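Local coordinates for SusD/RagB family nutrient-binding outer membrane lipoprotein (Bacteroides vulgatus, PDB 4F7A) that probably binds glycans, perhaps mucin O-glycans, at the outer membrane as a SusD-like lipoprotein and hands them on for uptake, at residues A[58-63]-A[430-435]; A[202-207]-A[223-228]; A[264-269]-A[448-453]; A[337-342]-A[358-363]; A[408-413]-A[421-426]. All coordinates share one frame; numbering follows the deposited sequence.

Interaction 1: residues A[58-63]-A[430-435]; sequences SGYFHD and ACWPEG
Tyr60 and Phe61 are the two bumps of segment 58-63, and the bend Trp432-Pro433-Glu434 is the hollow they fill. Tyr60 lays its ring across the bend. The edge of the Trp432 indole, led by CD1, stands over the centre of one face, an edge-to-face pair with centroids 4.8 Å apart and planes at 64°, while Glu434 O lies at the ring's rim, 3.7 Å from Tyr60 CE2. Beyond the ring, Tyr60 OH passes 3.5 Å from Cys431 CB and bonds to the backbone O of Trp428. Phe61 enters beside it: its CZ reaches 3.7 Å from Trp432 CZ2, and its CE2 sits 3.8 Å from Pro433 CB. Pro433, after a cis peptide bond, folds back so that its own CB rests on the indole face. Trp432 CG lies anti to the backbone N (chi1 -174°), which turns the CD1-NE1 side of the indole toward both rings. At the other end Ser58 CB touches Gly435 O at 3.6 Å. An alanine in place of Tyr60 would probably open a gap against the indole edge and leave Trp428 O without its hydroxyl partner. No hydrogen bond joins the two segments directly. The chemistry implies cohesion through an aromatic cluster and apolar contact, with the Tyr60 hydroxyl and Trp432 NE1 satisfied from outside, by Trp428 O and Tyr283 OH.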
# COMPACT_ATOMS: atom_id res chain seq x y z
N SER A 58 8.55 -3.48 1.93
CA SER A 58 7.95 -2.79 3.06
C SER A 58 8.51 -3.15 4.46
O SER A 58 8.31 -2.39 5.43
CB SER A 58 6.44 -3.06 3.08
OG SER A 58 6.16 -4.38 3.52
N GLY A 59 9.15 -4.30 4.55
CA GLY A 59 9.62 -4.87 5.80
C GLY A 59 8.65 -5.78 6.51
O GLY A 59 9.01 -6.37 7.54
N TYR A 60 7.43 -5.94 5.98
CA TYR A 60 6.41 -6.75 6.64
C TYR A 60 6.69 -8.25 6.58
O TYR A 60 6.54 -8.96 7.58
CB TYR A 60 5.03 -6.58 6.00
CG TYR A 60 4.30 -5.28 6.23
CD1 TYR A 60 4.65 -4.40 7.26
CD2 TYR A 60 3.23 -4.95 5.43
CE1 TYR A 60 3.93 -3.21 7.45
CE2 TYR A 60 2.52 -3.77 5.60
CZ TYR A 60 2.88 -2.90 6.62
OH TYR A 60 2.11 -1.77 6.77
N PHE A 61 7.01 -8.74 5.38
CA PHE A 61 7.01 -10.18 5.09
C PHE A 61 8.27 -10.65 4.40
O PHE A 61 9.01 -9.87 3.78
CB PHE A 61 5.80 -10.59 4.24
CG PHE A 61 4.48 -10.37 4.92
CD1 PHE A 61 4.11 -11.14 6.02
CD2 PHE A 61 3.59 -9.40 4.45
CE1 PHE A 61 2.89 -10.93 6.65
CE2 PHE A 61 2.35 -9.20 5.10
CZ PHE A 61 2.02 -9.97 6.21
N HIS A 62 8.53 -11.95 4.50
CA HIS A 62 9.63 -12.58 3.77
C HIS A 62 9.31 -14.04 3.55
O HIS A 62 8.61 -14.66 4.35
CB HIS A 62 10.96 -12.41 4.52
CG HIS A 62 12.17 -12.45 3.63
ND1 HIS A 62 12.60 -13.60 3.01
CD2 HIS A 62 13.03 -11.47 3.25
CE1 HIS A 62 13.68 -13.33 2.29
NE2 HIS A 62 13.96 -12.05 2.42
N ASP A 63 9.75 -14.57 2.41
CA ASP A 63 9.64 -15.98 2.12
C ASP A 63 10.70 -16.75 2.91
O ASP A 63 11.60 -16.14 3.47
CB ASP A 63 9.77 -16.17 0.60
CG ASP A 63 8.98 -17.37 0.09
OD1 ASP A 63 9.22 -18.47 0.61
OD2 ASP A 63 8.12 -17.22 -0.81
N ALA A 430 -0.08 0.25 11.34
CA ALA A 430 -1.52 0.29 11.15
C ALA A 430 -1.98 -0.09 9.75
O ALA A 430 -3.11 -0.52 9.58
CB ALA A 430 -2.06 1.70 11.50
N CYS A 431 -1.10 0.05 8.74
CA CYS A 431 -1.46 -0.33 7.35
C CYS A 431 -1.31 -1.82 7.07
O CYS A 431 -1.70 -2.28 5.99
CB CYS A 431 -0.59 0.47 6.36
SG CYS A 431 -1.14 2.19 6.18
N TRP A 432 -0.74 -2.56 8.02
CA TRP A 432 -0.49 -3.99 7.89
C TRP A 432 -1.81 -4.72 7.61
O TRP A 432 -2.83 -4.39 8.24
CB TRP A 432 0.14 -4.51 9.20
CG TRP A 432 0.59 -5.94 9.17
CD1 TRP A 432 1.85 -6.40 8.89
CD2 TRP A 432 -0.21 -7.11 9.39
NE1 TRP A 432 1.88 -7.75 8.93
CE2 TRP A 432 0.63 -8.22 9.25
CE3 TRP A 432 -1.56 -7.31 9.74
CZ2 TRP A 432 0.17 -9.53 9.44
CZ3 TRP A 432 -2.00 -8.61 9.90
CH2 TRP A 432 -1.14 -9.69 9.75
N PRO A 433 -1.80 -5.72 6.70
CA PRO A 433 -0.67 -6.33 5.97
C PRO A 433 -0.40 -5.78 4.57
O PRO A 433 0.31 -6.42 3.77
CB PRO A 433 -1.12 -7.76 5.85
CG PRO A 433 -2.64 -7.62 5.62
CD PRO A 433 -3.06 -6.45 6.45
N GLU A 434 -0.92 -4.59 4.28
CA GLU A 434 -0.95 -4.07 2.91
C GLU A 434 0.38 -3.40 2.58
O GLU A 434 0.59 -2.22 2.87
CB GLU A 434 -2.13 -3.11 2.70
CG GLU A 434 -2.61 -3.03 1.24
CD GLU A 434 -1.56 -2.42 0.35
OE1 GLU A 434 -1.39 -1.19 0.46
OE2 GLU A 434 -0.91 -3.16 -0.44
N GLY A 435 1.24 -4.16 1.91
CA GLY A 435 2.62 -3.76 1.70
C GLY A 435 2.84 -2.60 0.74
O GLY A 435 3.86 -1.92 0.83

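Interaction 2: residues A[202-207]-A[223-228]; sequences SLRLRL and AQKALE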
# COMPACT_ATOMS: atom_id res chain seq x y z
N SER A 202 -10.80 10.37 1.60
CA SER A 202 -9.69 9.76 2.33
C SER A 202 -8.55 9.43 1.39
O SER A 202 -7.39 9.66 1.71
CB SER A 202 -10.15 8.51 3.07
OG SER A 202 -11.26 8.83 3.90
N LEU A 203 -8.88 8.86 0.23
CA LEU A 203 -7.88 8.57 -0.80
C LEU A 203 -7.20 9.88 -1.27
O LEU A 203 -5.96 9.94 -1.41
CB LEU A 203 -8.54 7.79 -1.95
CG LEU A 203 -7.65 7.40 -3.13
CD1 LEU A 203 -6.38 6.61 -2.72
CD2 LEU A 203 -8.50 6.63 -4.17
N ARG A 204 -7.99 10.94 -1.46
CA ARG A 204 -7.40 12.23 -1.86
C ARG A 204 -6.41 12.71 -0.81
O ARG A 204 -5.33 13.21 -1.17
CB ARG A 204 -8.46 13.29 -2.07
CG ARG A 204 -7.91 14.61 -2.58
CD ARG A 204 -8.91 15.76 -2.45
NE ARG A 204 -10.15 15.53 -3.17
CZ ARG A 204 -10.33 15.56 -4.50
NH1 ARG A 204 -9.33 15.81 -5.34
NH2 ARG A 204 -11.57 15.32 -4.99
N LEU A 205 -6.74 12.54 0.47
CA LEU A 205 -5.82 12.96 1.52
C LEU A 205 -4.52 12.16 1.46
O LEU A 205 -3.44 12.71 1.66
CB LEU A 205 -6.44 12.82 2.89
CG LEU A 205 -5.60 13.30 4.08
CD1 LEU A 205 -5.22 14.77 3.95
CD2 LEU A 205 -6.41 13.06 5.36
N ARG A 206 -4.63 10.85 1.23
CA ARG A 206 -3.45 10.02 1.07
C ARG A 206 -2.55 10.57 -0.04
O ARG A 206 -1.33 10.73 0.14
CB ARG A 206 -3.81 8.58 0.73
CG ARG A 206 -2.60 7.73 0.34
CD ARG A 206 -3.02 6.38 -0.20
NE ARG A 206 -3.42 5.43 0.82
CZ ARG A 206 -4.01 4.27 0.54
NH1 ARG A 206 -4.24 3.95 -0.72
NH2 ARG A 206 -4.35 3.43 1.50
N LEU A 207 -3.15 10.83 -1.19
CA LEU A 207 -2.39 11.30 -2.35
C LEU A 207 -1.78 12.68 -2.11
O LEU A 207 -0.67 12.97 -2.56
CB LEU A 207 -3.27 11.32 -3.59
CG LEU A 207 -3.82 9.95 -3.99
CD1 LEU A 207 -4.63 10.07 -5.26
CD2 LEU A 207 -2.74 8.91 -4.15
N ALA A 223 -5.28 18.52 0.25
CA ALA A 223 -5.64 18.21 1.65
C ALA A 223 -6.80 19.07 2.09
O ALA A 223 -7.68 18.61 2.84
CB ALA A 223 -4.45 18.39 2.60
N GLN A 224 -6.85 20.32 1.63
CA GLN A 224 -7.95 21.19 2.03
C GLN A 224 -9.28 20.69 1.51
O GLN A 224 -10.27 20.67 2.24
CB GLN A 224 -7.73 22.62 1.55
CG GLN A 224 -8.89 23.55 1.86
CD GLN A 224 -8.52 24.99 1.65
OE1 GLN A 224 -8.01 25.35 0.59
NE2 GLN A 224 -8.73 25.82 2.66
N LYS A 225 -9.30 20.28 0.24
CA LYS A 225 -10.47 19.66 -0.36
C LYS A 225 -10.90 18.37 0.35
O LYS A 225 -12.10 18.20 0.62
CB LYS A 225 -10.23 19.40 -1.85
CG LYS A 225 -10.20 20.68 -2.70
CD LYS A 225 -10.34 20.41 -4.23
CE LYS A 225 -9.30 19.48 -4.75
NZ LYS A 225 -9.25 19.37 -6.25
N ALA A 226 -9.93 17.50 0.64
CA ALA A 226 -10.18 16.25 1.32
C ALA A 226 -10.84 16.43 2.68
O ALA A 226 -11.83 15.77 2.99
CB ALA A 226 -8.88 15.45 1.48
N LEU A 227 -10.32 17.37 3.46
CA LEU A 227 -10.75 17.53 4.85
C LEU A 227 -11.87 18.56 5.05
O LEU A 227 -12.41 18.66 6.14
CB LEU A 227 -9.54 17.81 5.73
CG LEU A 227 -8.62 16.60 5.92
CD1 LEU A 227 -7.25 17.02 6.51
CD2 LEU A 227 -9.35 15.54 6.80
N GLU A 228 -12.25 19.31 4.00
CA GLU A 228 -13.41 20.20 4.10
C GLU A 228 -14.64 19.65 3.39
O GLU A 228 -15.72 20.16 3.56
CB GLU A 228 -13.08 21.58 3.54
CG GLU A 228 -12.07 22.31 4.41
CD GLU A 228 -11.93 23.77 4.05
OE1 GLU A 228 -11.99 24.10 2.83
OE2 GLU A 228 -11.72 24.56 5.00
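Leu205 and Ala226 meet where the two helices press together: Leu205 CB lies 3.9 Å from Ala226 CB, and the small methyl also approaches the backbone N of Leu205. With CG anti to its backbone N (chi1 -177°), Leu205 sends its branched end along the partner helix, CD1 touching Ala223 CB at 3.9 Å and Leu227 CD1 at 4.0 Å. The two leucines touch methyl to methyl, and Leu340 of helix 334-346 packs on Leu205 as well. Helices 193-210 and 216-228 form an antiparallel hairpin, their short segments running at 154° with axes 8.2 Å apart, consistent with the TPR-like helical pairs of the SusD family. The other flank is polar; Arg204 is buried there, while Lys225 is partly exposed. The aliphatic CD of Arg204 lies 3.7 Å from Ala226 N, its chain then bends at chi3 (-59°), and Lys225 CE comes over one face of the guanidinium. Arg204 NH1 and Lys225 NZ stand 3.7 Å apart, a proximity of like charges that two shared acids probably make tolerable: Glu222 and Asp163 each form salt bridges with both cations. A leucine in place of Arg204 would probably cost Glu222 and Asp163 one of their cationic partners and Phe159 O a donor. Lys225 reaches this site from the more solvent-exposed side, with its chain likewise bent at chi3, whereas Ala223, Ala226 and Leu227 are buried.

Interaction 3: residues A[264-269]-A[448-453]; sequences GATIAS and PKLFKV
A helix-to-loop junction is formed here, in which the first turn of helix 265-273 receives an extended loop, 448-453, through a threonine hydroxyl. Thr266 OG1 accepts a hydrogen bond from the backbone N of Phe451, 3.1 Å away with an N-H...O angle of 158°. Thr266 OG1 is also 2.9 Å from a water that donates to Phe451 O, so that the peptide groups before and after Phe451 are both tied to one side chain. The hydroxyl is brought there by chi1 of -52°, which sets OG1 of Thr266 beside the backbone N and turns the methyl CG2 toward Leu450, 3.8 Å from its CD2. The Phe451 and Thr266 side chains run antiparallel alongside one another. The Phe451 ring presents an edge to the helix, with Ala265 O near the ring plane, 3.6 Å from Phe451 CE2. Ala265 CB is 3.9 Å from Phe451 CD2, and Ser269 CB, one turn on, approaches Phe451 CE2 at 3.8 Å. The inverse gamma turn centred on Lys449, closed by a weak Leu450 N to Pro448 O bond, leads into Phe451. Around the junction, Pro448 rests on Thr425 and Trp428 of helix 416-431, Ser269 OG bonds to Thr387 O in a loop, and Gly264, the N-cap residue, follows strand 262-263, which pairs antiparallel with strand 61-62.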
# COMPACT_ATOMS: atom_id res chain seq x y z
N GLY A 264 8.90 -10.14 8.90
CA GLY A 264 10.17 -9.48 8.55
C GLY A 264 10.91 -8.98 9.78
O GLY A 264 10.31 -8.69 10.82
N ALA A 265 12.24 -8.91 9.69
CA ALA A 265 13.08 -8.43 10.81
C ALA A 265 12.71 -7.04 11.37
O ALA A 265 12.77 -6.83 12.58
CB ALA A 265 14.58 -8.46 10.42
N THR A 266 12.32 -6.10 10.52
CA THR A 266 12.02 -4.75 11.00
C THR A 266 10.75 -4.73 11.81
O THR A 266 10.72 -4.13 12.85
CB THR A 266 11.94 -3.66 9.88
OG1 THR A 266 13.14 -3.69 9.07
CG2 THR A 266 11.83 -2.28 10.51
N ILE A 267 9.70 -5.42 11.36
CA ILE A 267 8.45 -5.45 12.11
C ILE A 267 8.63 -6.26 13.41
O ILE A 267 8.05 -5.88 14.44
CB ILE A 267 7.25 -5.88 11.22
CG1 ILE A 267 5.92 -5.49 11.91
CG2 ILE A 267 7.26 -7.38 10.86
CD1 ILE A 267 4.69 -5.46 10.95
N ALA A 268 9.51 -7.27 13.44
CA ALA A 268 9.84 -7.95 14.72
C ALA A 268 10.56 -6.99 15.68
O ALA A 268 10.23 -6.92 16.85
CB ALA A 268 10.69 -9.18 14.49
N SER A 269 11.51 -6.21 15.17
CA SER A 269 12.20 -5.20 15.98
C SER A 269 11.23 -4.20 16.62
O SER A 269 11.31 -3.95 17.82
CB SER A 269 13.23 -4.45 15.14
OG SER A 269 13.75 -3.36 15.87
N PRO A 448 9.16 3.82 8.22
CA PRO A 448 10.08 3.59 9.32
C PRO A 448 11.47 3.28 8.80
O PRO A 448 11.64 3.02 7.60
CB PRO A 448 9.50 2.36 10.01
CG PRO A 448 8.83 1.61 8.90
CD PRO A 448 8.28 2.68 7.99
N LYS A 449 12.45 3.32 9.72
CA LYS A 449 13.86 3.05 9.36
C LYS A 449 14.11 1.55 9.26
O LYS A 449 14.61 0.89 10.19
CB LYS A 449 14.77 3.70 10.40
CG LYS A 449 14.65 5.19 10.44
CD LYS A 449 15.77 5.78 11.35
CE LYS A 449 15.58 7.25 11.59
NZ LYS A 449 16.64 7.71 12.51
N LEU A 450 13.73 1.01 8.11
CA LEU A 450 13.93 -0.39 7.79
C LEU A 450 15.41 -0.79 7.84
O LEU A 450 16.29 -0.04 7.39
CB LEU A 450 13.39 -0.68 6.37
CG LEU A 450 11.90 -0.44 6.03
CD1 LEU A 450 11.61 -0.86 4.58
CD2 LEU A 450 10.97 -1.15 6.99
N PHE A 451 15.66 -1.99 8.35
CA PHE A 451 16.97 -2.60 8.24
C PHE A 451 17.37 -2.66 6.77
O PHE A 451 16.56 -3.03 5.92
CB PHE A 451 16.98 -4.03 8.79
CG PHE A 451 16.88 -4.11 10.29
CD1 PHE A 451 17.88 -3.58 11.09
CD2 PHE A 451 15.82 -4.77 10.89
CE1 PHE A 451 17.82 -3.67 12.45
CE2 PHE A 451 15.73 -4.86 12.26
CZ PHE A 451 16.74 -4.32 13.05
N LYS A 452 18.63 -2.34 6.50
CA LYS A 452 19.20 -2.43 5.14
C LYS A 452 19.55 -3.86 4.73
O LYS A 452 19.84 -4.69 5.58
CB LYS A 452 20.48 -1.61 5.02
CG LYS A 452 20.48 -0.23 5.69
CD LYS A 452 19.41 0.72 5.18
CE LYS A 452 19.63 2.14 5.74
NZ LYS A 452 18.64 3.13 5.24
N VAL A 453 19.57 -4.12 3.42
CA VAL A 453 19.92 -5.44 2.93
C VAL A 453 21.32 -5.81 3.39
O VAL A 453 22.20 -4.97 3.46
CB VAL A 453 19.78 -5.58 1.37
CG1 VAL A 453 18.34 -5.33 0.95
CG2 VAL A 453 20.79 -4.68 0.62
O HOH W 1 14.15 -4.54 6.44

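Interaction 4: residues A[337-342]-A[358-363]; sequences TWFLRA and QCYEAG
Trp338 and Phe339 both carry CG beside the backbone N, anti to the carbonyl carbon (chi1 -78° and -69°), and this shared torsion sends two neighbouring rings down separate flanks of helix 356-371. On one flank Ala362 CB sits over the indole of Trp338, 3.9 Å from the centroid of its five-membered ring, a CH-pi contact offset toward the rim. The opposite indole face is covered from its own helix by the guanidinium of Arg341, whose charge is met by Glu354 and Glu235. On the other flank the Phe339 ring lies against the backbone of Gly363, whose CA stands 3.9 Å from the ring centroid, again over the face. A CB at Gly363 would clash with Phe339 CE1; having none, the glycine lets the ring settle on its backbone. Phe339 CE1 also approaches Tyr360 O at 3.4 Å.

Between the flanks, Cys359 and Ala342 bring the backbones together. Cys359 CB lies 3.4 Å from Trp338 O and 3.6 Å from Ala342 CB, while its SG turns to the edge of the Trp338 six-membered ring, a sulfur-aromatic contact with 5.4 Å to the centroid, and touches Arg341 CB. No hydrogen bond crosses the interface. With axes 7.5 Å apart at 164°, the short segments pack as a close antiparallel pair in which Cys359, Ala362 and Gly363 meet large rings and Ala342 makes a close backbone contact; such a helical hairpin is characteristic of the TPR-like scaffold of SusD homologues.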
# COMPACT_ATOMS: atom_id res chain seq x y z
N THR A 337 -6.03 7.07 7.96
CA THR A 337 -6.61 8.39 7.72
C THR A 337 -6.28 9.37 8.88
O THR A 337 -5.93 10.53 8.65
CB THR A 337 -8.12 8.28 7.41
OG1 THR A 337 -8.30 7.40 6.28
CG2 THR A 337 -8.71 9.66 7.07
N TRP A 338 -6.35 8.89 10.11
CA TRP A 338 -5.94 9.71 11.26
C TRP A 338 -4.44 10.09 11.21
O TRP A 338 -4.08 11.21 11.57
CB TRP A 338 -6.27 9.00 12.58
CG TRP A 338 -7.72 9.08 12.97
CD1 TRP A 338 -8.61 8.07 13.00
CD2 TRP A 338 -8.46 10.26 13.34
NE1 TRP A 338 -9.84 8.52 13.38
CE2 TRP A 338 -9.78 9.86 13.60
CE3 TRP A 338 -8.12 11.61 13.48
CZ2 TRP A 338 -10.77 10.77 14.00
CZ3 TRP A 338 -9.09 12.50 13.91
CH2 TRP A 338 -10.39 12.08 14.16
N PHE A 339 -3.59 9.16 10.79
CA PHE A 339 -2.15 9.46 10.69
C PHE A 339 -1.87 10.45 9.54
O PHE A 339 -0.94 11.24 9.61
CB PHE A 339 -1.34 8.18 10.52
CG PHE A 339 -1.32 7.30 11.74
CD1 PHE A 339 -0.84 7.78 12.94
CD2 PHE A 339 -1.81 6.01 11.70
CE1 PHE A 339 -0.83 6.98 14.08
CE2 PHE A 339 -1.78 5.18 12.82
CZ PHE A 339 -1.30 5.67 14.02
N LEU A 340 -2.67 10.39 8.48
CA LEU A 340 -2.58 11.38 7.40
C LEU A 340 -2.96 12.76 7.93
O LEU A 340 -2.32 13.76 7.62
CB LEU A 340 -3.46 10.98 6.20
CG LEU A 340 -2.97 9.80 5.37
CD1 LEU A 340 -4.08 9.19 4.46
CD2 LEU A 340 -1.72 10.22 4.57
N ARG A 341 -4.03 12.82 8.72
CA ARG A 341 -4.42 14.07 9.36
C ARG A 341 -3.35 14.56 10.33
O ARG A 341 -3.10 15.77 10.41
CB ARG A 341 -5.75 13.90 10.08
CG ARG A 341 -6.91 13.73 9.13
CD ARG A 341 -8.13 13.13 9.79
NE ARG A 341 -8.86 14.05 10.65
CZ ARG A 341 -10.13 13.87 11.02
NH1 ARG A 341 -10.81 12.80 10.66
NH2 ARG A 341 -10.74 14.80 11.77
N ALA A 342 -2.70 13.63 11.04
CA ALA A 342 -1.62 14.02 11.94
C ALA A 342 -0.48 14.69 11.16
O ALA A 342 0.09 15.71 11.57
CB ALA A 342 -1.09 12.80 12.72
N GLN A 358 -3.19 14.92 18.72
CA GLN A 358 -4.55 14.42 18.82
C GLN A 358 -4.81 13.41 17.72
O GLN A 358 -5.42 12.39 17.98
CB GLN A 358 -5.58 15.56 18.66
CG GLN A 358 -5.70 16.47 19.87
CD GLN A 358 -6.58 17.71 19.61
OE1 GLN A 358 -6.55 18.33 18.54
NE2 GLN A 358 -7.35 18.09 20.63
N CYS A 359 -4.41 13.74 16.50
CA CYS A 359 -4.61 12.83 15.36
C CYS A 359 -3.76 11.55 15.47
O CYS A 359 -4.23 10.46 15.17
CB CYS A 359 -4.33 13.54 14.06
SG CYS A 359 -5.54 14.90 13.72
N TYR A 360 -2.51 11.70 15.90
CA TYR A 360 -1.61 10.57 16.12
C TYR A 360 -2.20 9.62 17.12
O TYR A 360 -2.25 8.42 16.87
CB TYR A 360 -0.27 11.06 16.65
CG TYR A 360 0.70 10.00 17.08
CD1 TYR A 360 1.48 9.31 16.16
CD2 TYR A 360 0.85 9.67 18.42
CE1 TYR A 360 2.39 8.32 16.57
CE2 TYR A 360 1.73 8.68 18.84
CZ TYR A 360 2.51 8.02 17.92
OH TYR A 360 3.42 7.10 18.36
N GLU A 361 -2.62 10.13 18.26
CA GLU A 361 -3.20 9.26 19.30
C GLU A 361 -4.52 8.61 18.83
O GLU A 361 -4.78 7.44 19.13
CB GLU A 361 -3.34 10.02 20.60
CG GLU A 361 -1.97 10.43 21.11
CD GLU A 361 -1.94 10.80 22.57
OE1 GLU A 361 -2.98 11.22 23.10
OE2 GLU A 361 -0.86 10.67 23.18
N ALA A 362 -5.33 9.35 18.06
CA ALA A 362 -6.55 8.77 17.50
C ALA A 362 -6.21 7.65 16.52
O ALA A 362 -6.90 6.63 16.48
CB ALA A 362 -7.41 9.83 16.84
N GLY A 363 -5.15 7.82 15.74
CA GLY A 363 -4.74 6.78 14.81
C GLY A 363 -4.34 5.48 15.49
O GLY A 363 -4.71 4.40 15.04

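Interaction 5: residues A[408-413]-A[421-426]; sequences PNFDDA and EKIITQ
The Phe410 ring meets Lys422 and Ile423 at an oblique tilt, its CE1 3.9 Å from Ile423 CG1, and the ring also meets that of Tyr360 on helix 356-371 with planes at about 35°. The peptide carbonyl of Asn409 is the other flat group: Lys422 NZ stands over one face of its plane, 44° out of it, and Asp412 N comes to the opposite face. Lys422 NZ donates to Asn409 O at 2.8 Å and, weakly, to Asp412 O at 3.4 Å. A water bridges Lys422 NZ and Asp412 O. Asn409 to Asp412 form a type I beta turn, and the lysine thus ties this turn to helix 416-431 just after it in the chain. The extended chain of Lys422 carries CD to 3.8 Å from Phe410 CA and CE to 3.9 Å from Ala413 CB; the bend at chi4 (-75°) then turns NZ to the carbonyls. Thr407 O and Thr406 OG1, from the residues preceding the turn, are acceptors too, so the ammonium's protons are shared among these oxygens, Asp412 O being the weak one. At the start of the loop segment, Pro408 CB lies 4.2 Å from Gln426 NE2, an amide whose NE2 bonds to Tyr379 OH and whose OE1 bonds to Arg278 NH2.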
# COMPACT_ATOMS: atom_id res chain seq x y z
N PRO A 408 6.79 4.96 21.26
CA PRO A 408 5.43 5.29 20.84
C PRO A 408 4.88 6.59 21.42
O PRO A 408 3.85 7.06 20.97
CB PRO A 408 4.62 4.11 21.37
CG PRO A 408 5.66 2.98 21.51
CD PRO A 408 6.79 3.74 22.10
N ASN A 409 5.54 7.14 22.43
CA ASN A 409 5.04 8.35 23.09
C ASN A 409 5.32 9.60 22.26
O ASN A 409 6.48 9.97 21.99
CB ASN A 409 5.64 8.45 24.47
CG ASN A 409 5.00 9.53 25.30
OD1 ASN A 409 4.26 10.38 24.79
ND2 ASN A 409 5.27 9.50 26.60
N PHE A 410 4.27 10.25 21.82
CA PHE A 410 4.40 11.38 20.89
C PHE A 410 5.18 12.53 21.52
O PHE A 410 5.93 13.25 20.82
CB PHE A 410 3.02 11.85 20.42
CG PHE A 410 3.07 12.73 19.18
CD1 PHE A 410 3.37 12.18 17.94
CD2 PHE A 410 2.83 14.10 19.25
CE1 PHE A 410 3.43 12.98 16.79
CE2 PHE A 410 2.86 14.89 18.09
CZ PHE A 410 3.16 14.31 16.86
N ASP A 411 5.01 12.71 22.84
CA ASP A 411 5.69 13.77 23.58
C ASP A 411 7.21 13.59 23.68
O ASP A 411 7.90 14.56 23.97
CB ASP A 411 5.14 13.92 25.02
CG ASP A 411 3.71 14.40 25.06
OD1 ASP A 411 3.15 14.83 24.02
OD2 ASP A 411 3.13 14.33 26.16
N ASP A 412 7.69 12.36 23.50
CA ASP A 412 9.11 12.06 23.48
C ASP A 412 9.72 12.30 22.12
O ASP A 412 10.49 11.44 21.66
CB ASP A 412 9.36 10.56 23.67
CG ASP A 412 8.93 10.03 24.98
OD1 ASP A 412 8.56 10.81 25.87
OD2 ASP A 412 8.98 8.79 25.10
N ALA A 413 9.27 13.32 21.39
CA ALA A 413 9.97 13.74 20.16
C ALA A 413 10.85 14.95 20.47
O ALA A 413 10.37 15.88 21.13
CB ALA A 413 8.98 14.08 19.10
N GLU A 421 8.40 10.92 12.10
CA GLU A 421 8.83 9.53 12.18
C GLU A 421 7.86 8.68 12.99
O GLU A 421 7.52 7.58 12.56
CB GLU A 421 10.24 9.42 12.75
CG GLU A 421 10.73 7.98 12.82
CD GLU A 421 12.17 7.85 13.38
OE1 GLU A 421 12.78 8.88 13.80
OE2 GLU A 421 12.67 6.70 13.41
N LYS A 422 7.40 9.19 14.12
CA LYS A 422 6.41 8.47 14.95
C LYS A 422 5.12 8.25 14.18
O LYS A 422 4.58 7.15 14.14
CB LYS A 422 6.14 9.23 16.26
CG LYS A 422 7.36 9.29 17.22
CD LYS A 422 7.02 10.13 18.43
CE LYS A 422 8.19 10.28 19.38
NZ LYS A 422 8.47 9.07 20.21
N ILE A 423 4.65 9.30 13.52
CA ILE A 423 3.41 9.23 12.75
C ILE A 423 3.53 8.17 11.67
O ILE A 423 2.67 7.30 11.56
CB ILE A 423 3.06 10.61 12.12
CG1 ILE A 423 2.63 11.59 13.20
CG2 ILE A 423 1.96 10.48 11.02
CD1 ILE A 423 2.61 13.08 12.73
N ILE A 424 4.61 8.22 10.89
CA ILE A 424 4.75 7.27 9.78
C ILE A 424 5.01 5.85 10.30
O ILE A 424 4.52 4.89 9.72
CB ILE A 424 5.87 7.69 8.80
CG1 ILE A 424 5.60 9.10 8.25
CG2 ILE A 424 5.98 6.69 7.67
CD1 ILE A 424 4.33 9.26 7.47
N THR A 425 5.80 5.71 11.36
CA THR A 425 6.08 4.38 11.91
C THR A 425 4.80 3.73 12.42
O THR A 425 4.53 2.55 12.14
CB THR A 425 7.17 4.45 13.01
OG1 THR A 425 8.39 4.94 12.42
CG2 THR A 425 7.44 3.08 13.66
N GLN A 426 3.99 4.50 13.15
CA GLN A 426 2.70 3.99 13.62
C GLN A 426 1.72 3.74 12.48
O GLN A 426 0.98 2.76 12.50
CB GLN A 426 2.09 4.89 14.70
CG GLN A 426 2.81 4.83 16.05
CD GLN A 426 2.71 3.46 16.74
OE1 GLN A 426 1.70 2.76 16.64
NE2 GLN A 426 3.77 3.07 17.44
O HOH W 2 11.35 8.85 21.15

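Helix 416-431 ties most of the set together: interactions 1 and 5 both use it, interaction 4 packs on it, and the loop of interaction 3 rests against it. Interactions 1 and 3, centres about 11 Å apart, touch through Tyr60 O and Gly264 N, 3.0 Å apart and probably hydrogen-bonded. Interactions 4 and 5 are equally near, about 11 Å between centres, with Tyr360 OH 2.6 Å from Pro408 O. Interaction 2 joins this group through interaction 4, about 13 Å away between centres, where Leu205 and Arg206 meet Leu340; its centre lies about 29 Å from that of interaction 3. The sugar-binding site is not located by these contacts, so their relation to it remains open.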